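Local coordinates for protein PlzA (Borrelia burgdorferi, PDB 7MIE) that binds the second messenger cyclic di-GMP through a PilZ domain and probably acts as a c-di-GMP receptor in signalling, at residues K189-I192 against A197-K200; F241-S246 against E268-L273. One frame throughout, in Å; residues are numbered along the deposited sequence.

Contact 1: residues K189-I192 against A197-K200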
# COMPACT_ATOMS: atom_id res chain seq x y z
N LYS A 189 -16.69 15.91 1.64
CA LYS A 189 -18.04 15.62 1.17
C LYS A 189 -18.02 14.36 0.31
O LYS A 189 -17.17 14.22 -0.56
CB LYS A 189 -18.63 16.77 0.36
CG LYS A 189 -18.97 18.03 1.16
CD LYS A 189 -19.92 18.94 0.41
CE LYS A 189 -19.68 20.40 0.72
NZ LYS A 189 -18.33 20.83 0.27
N ALA A 190 -18.96 13.45 0.57
CA ALA A 190 -19.09 12.23 -0.20
C ALA A 190 -20.56 11.83 -0.30
O ALA A 190 -21.44 12.55 0.18
CB ALA A 190 -18.27 11.12 0.41
N PHE A 191 -20.79 10.68 -0.92
CA PHE A 191 -22.12 10.15 -1.15
C PHE A 191 -22.14 8.68 -0.79
O PHE A 191 -21.15 7.98 -0.99
CB PHE A 191 -22.52 10.30 -2.63
CG PHE A 191 -22.65 11.72 -3.11
CD1 PHE A 191 -23.72 12.52 -2.71
CD2 PHE A 191 -21.70 12.27 -3.95
CE1 PHE A 191 -23.83 13.83 -3.13
CE2 PHE A 191 -21.82 13.59 -4.39
CZ PHE A 191 -22.88 14.37 -3.98
N ILE A 192 -23.29 8.24 -0.26
CA ILE A 192 -23.61 6.85 0.02
C ILE A 192 -24.86 6.49 -0.78
O ILE A 192 -25.84 7.23 -0.75
CB ILE A 192 -23.80 6.71 1.55
CG1 ILE A 192 -22.46 6.72 2.28
CG2 ILE A 192 -24.61 5.46 1.90
CD1 ILE A 192 -21.58 5.52 1.97
N ALA A 197 -31.17 4.76 -3.62
CA ALA A 197 -31.15 6.15 -3.19
C ALA A 197 -29.74 6.56 -2.79
O ALA A 197 -29.03 5.77 -2.16
CB ALA A 197 -32.11 6.37 -2.04
N LYS A 198 -29.37 7.80 -3.13
CA LYS A 198 -28.05 8.35 -2.88
C LYS A 198 -28.13 9.50 -1.89
O LYS A 198 -28.72 10.53 -2.20
CB LYS A 198 -27.46 8.86 -4.20
CG LYS A 198 -26.01 9.30 -4.15
CD LYS A 198 -25.59 9.88 -5.47
CE LYS A 198 -24.18 9.49 -5.87
NZ LYS A 198 -23.70 10.34 -6.97
N HIS A 199 -27.49 9.33 -0.72
CA HIS A 199 -27.48 10.32 0.36
C HIS A 199 -26.11 11.01 0.44
O HIS A 199 -25.07 10.42 0.16
CB HIS A 199 -27.77 9.66 1.71
CG HIS A 199 -29.00 8.80 1.75
ND1 HIS A 199 -29.06 7.57 1.13
CD2 HIS A 199 -30.19 8.98 2.36
CE1 HIS A 199 -30.25 7.03 1.33
NE2 HIS A 199 -30.96 7.87 2.09
N LYS A 200 -26.15 12.28 0.86
CA LYS A 200 -24.96 13.02 1.24
C LYS A 200 -24.39 12.43 2.52
O LYS A 200 -25.13 11.90 3.35
CB LYS A 200 -25.31 14.48 1.53
CG LYS A 200 -25.28 15.44 0.34
CD LYS A 200 -25.04 16.88 0.77
CE LYS A 200 -25.91 17.87 0.03
NZ LYS A 200 -26.24 17.39 -1.34
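Lys198 lays its side chain across Phe191, bringing CE to 3.7 Å from Phe191 CB and the ammonium over one face of the ring. NZ stands 4.5 Å from the ring centroid and 25° off the ring normal, a cation-pi contact; the same NZ forms a salt bridge with Glu239, its stronger polar partner. With CG of Lys198 anti to the backbone N (chi1 -172°), beside the carbonyl carbon, and a bend at chi3, the chain carries NZ over the ring. Lys200 runs alongside Phe191, pointing the same way, and its CG meets Phe191 CE1 at 4.1 Å. On the other face of the sheet, the His199 ring turns its edge to Ile192 O, while the Ile192 side chain packs on Phe231 of strand 228-233. The ring of Phe194 meets the imidazole with the two planes about 20° apart; His199 ND1, buried here, has no hydrogen-bonding partner in the model. Between the strands, Ile192 N donates to His199 O (2.8 Å) and His199 N to Ile192 O (2.7 Å), both bonds nearly straight; Phe191 and Lys200 form the adjacent non-hydrogen-bonded pair. The arrangement is that of an antiparallel beta hairpin, here joining strands 189-193 and 198-207 in the sheet of the c-di-GMP-binding domain.

Contact 2: residues F241-S246 against E268-L273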
# COMPACT_ATOMS: atom_id res chain seq x y z
N PHE A 241 -16.11 5.55 -7.36
CA PHE A 241 -17.15 4.70 -6.82
C PHE A 241 -16.48 3.45 -6.24
O PHE A 241 -15.68 2.80 -6.92
CB PHE A 241 -18.15 4.29 -7.90
CG PHE A 241 -18.88 5.46 -8.50
CD1 PHE A 241 -20.03 5.96 -7.92
CD2 PHE A 241 -18.37 6.10 -9.62
CE1 PHE A 241 -20.67 7.08 -8.45
CE2 PHE A 241 -19.02 7.21 -10.16
CZ PHE A 241 -20.16 7.69 -9.57
N ILE A 242 -16.85 3.14 -4.99
CA ILE A 242 -16.32 1.96 -4.32
C ILE A 242 -17.47 1.20 -3.70
O ILE A 242 -18.18 1.70 -2.83
CB ILE A 242 -15.29 2.35 -3.23
CG1 ILE A 242 -14.32 3.40 -3.75
CG2 ILE A 242 -14.58 1.10 -2.71
CD1 ILE A 242 -13.38 3.96 -2.69
N GLU A 243 -17.59 -0.07 -4.10
CA GLU A 243 -18.60 -0.95 -3.55
C GLU A 243 -18.11 -1.51 -2.22
O GLU A 243 -16.93 -1.81 -2.06
CB GLU A 243 -18.88 -2.07 -4.56
CG GLU A 243 -19.31 -1.50 -5.91
CD GLU A 243 -19.61 -2.55 -6.98
OE1 GLU A 243 -20.26 -3.55 -6.62
OE2 GLU A 243 -19.17 -2.38 -8.15
N GLY A 244 -19.04 -1.62 -1.27
CA GLY A 244 -18.71 -2.10 0.07
C GLY A 244 -19.95 -2.54 0.84
O GLY A 244 -21.06 -2.59 0.30
N LYS A 245 -19.74 -2.88 2.11
CA LYS A 245 -20.77 -3.37 3.02
C LYS A 245 -20.66 -2.62 4.34
O LYS A 245 -19.56 -2.22 4.75
CB LYS A 245 -20.58 -4.87 3.26
CG LYS A 245 -20.72 -5.71 2.00
CD LYS A 245 -20.74 -7.21 2.23
CE LYS A 245 -20.66 -8.02 0.95
NZ LYS A 245 -21.17 -7.28 -0.22
N SER A 246 -21.80 -2.44 5.00
CA SER A 246 -21.83 -1.77 6.29
C SER A 246 -21.26 -2.70 7.36
O SER A 246 -21.36 -3.92 7.24
CB SER A 246 -23.21 -1.31 6.62
OG SER A 246 -24.06 -2.45 6.76
N GLU A 268 -13.23 -6.46 -0.88
CA GLU A 268 -11.77 -6.54 -0.84
C GLU A 268 -11.16 -6.78 -2.22
O GLU A 268 -10.00 -6.44 -2.46
CB GLU A 268 -11.32 -7.65 0.11
CG GLU A 268 -11.10 -8.98 -0.59
CD GLU A 268 -11.23 -10.25 0.24
OE1 GLU A 268 -10.79 -10.24 1.42
OE2 GLU A 268 -11.79 -11.24 -0.31
N ASP A 269 -11.90 -7.42 -3.12
CA ASP A 269 -11.33 -7.78 -4.42
C ASP A 269 -11.68 -6.77 -5.51
O ASP A 269 -11.36 -7.02 -6.66
CB ASP A 269 -11.70 -9.21 -4.82
CG ASP A 269 -11.00 -10.26 -3.96
OD1 ASP A 269 -9.86 -9.97 -3.49
OD2 ASP A 269 -11.60 -11.34 -3.76
N LYS A 270 -12.30 -5.64 -5.14
CA LYS A 270 -12.91 -4.73 -6.09
C LYS A 270 -12.44 -3.29 -5.85
O LYS A 270 -12.98 -2.36 -6.44
CB LYS A 270 -14.44 -4.83 -6.00
CG LYS A 270 -15.01 -6.14 -6.57
CD LYS A 270 -16.38 -6.52 -6.05
CE LYS A 270 -17.36 -5.40 -6.31
NZ LYS A 270 -18.70 -5.74 -5.78
N ILE A 271 -11.46 -3.11 -4.97
CA ILE A 271 -11.15 -1.73 -4.60
C ILE A 271 -10.43 -1.06 -5.77
O ILE A 271 -9.44 -1.58 -6.26
CB ILE A 271 -10.31 -1.66 -3.31
CG1 ILE A 271 -11.04 -2.26 -2.11
CG2 ILE A 271 -9.87 -0.22 -3.04
CD1 ILE A 271 -10.18 -2.37 -0.87
N PRO A 272 -10.91 0.09 -6.28
CA PRO A 272 -10.24 0.76 -7.41
C PRO A 272 -8.78 1.10 -7.08
O PRO A 272 -8.47 1.60 -5.98
CB PRO A 272 -11.10 1.98 -7.70
CG PRO A 272 -12.42 1.71 -7.01
CD PRO A 272 -12.12 0.78 -5.83
N LEU A 273 -7.88 0.81 -8.02
CA LEU A 273 -6.46 1.13 -7.87
C LEU A 273 -6.28 2.62 -7.56
O LEU A 273 -5.41 2.97 -6.77
CB LEU A 273 -5.72 0.78 -9.17
CG LEU A 273 -4.20 0.91 -9.05
CD1 LEU A 273 -3.69 0.19 -7.81
CD2 LEU A 273 -3.49 0.39 -10.30
O HOH W 1 -15.68 -1.17 -5.82
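The carboxylate of Glu243 is approached from above its plane by the ammonium of Lys270, whose NZ lies 2.8 Å from Glu243 OE1 and 65° out of that plane. CE of Lys270 follows over the same group, 3.7 Å from Glu243 CD, so methylene as well as charge rests against the carboxylate. The ring of Pro272, puckered C-gamma exo, makes the apolar part. Its CG meets the carbonyl oxygen of Phe241 at 3.4 Å, and its CD touches both branches of Ile242, with CG2 and CG1 each 4.0 Å away.

The two side chains of the salt bridge converge from their separate backbones. Glu243 has CG anti to its carbonyl carbon (chi1 -57°) and extends straight beyond it; Lys270 reaches over with a bend at chi3 (56°), which swings its ammonium to the acid. Between the backbones, one water accepts from Glu243 N at 2.8 Å and donates to Lys270 O at 3.0 Å, bridging a gap too wide for a direct bond.

Asp267 gives Lys270 NZ a second salt bridge, and strand 240-250 pairs with strands 228-233 and 260-266. Ile242 is buried against Phe231, Phe266 and Tyr275, and Pro272 is the N-cap residue of helix 273-283. The contact thus joins the loop before helix 273-283 to strand 240-250.

Chemically, a small apolar contact between the buried Ile242 and the partly exposed Pro272 lies beside an exposed polar one. Two acids around one ammonium should favour the charged lysine, although solvent probably screens the pair; the off-plane approach suggests that electrostatic attraction counts for more here than ideal hydrogen-bond direction.

Overall arrangement
Contacts 1 and 2 reach the same antiparallel sheet and follow one another along the chain: the hairpin of 189-192 with 197-200 closes before strand 241-246 meets 268-273. Strand 228-233 pairs with both 189-193 and 240-250. The centres of the two contacts are 16 Å apart, and their nearest atoms stay about 5 Å apart without touching. Both lie near the c-di-GMP site: the side chain of Ile192 is about 11 Å from the bound nucleotide and that of Ile242 about 10 Å. The side chain of Ile242 is also about 8 Å from the c-di-GMP-binding Gly209, whereas that of Ile192 is about 12 Å from those of Asp205 and Lys247.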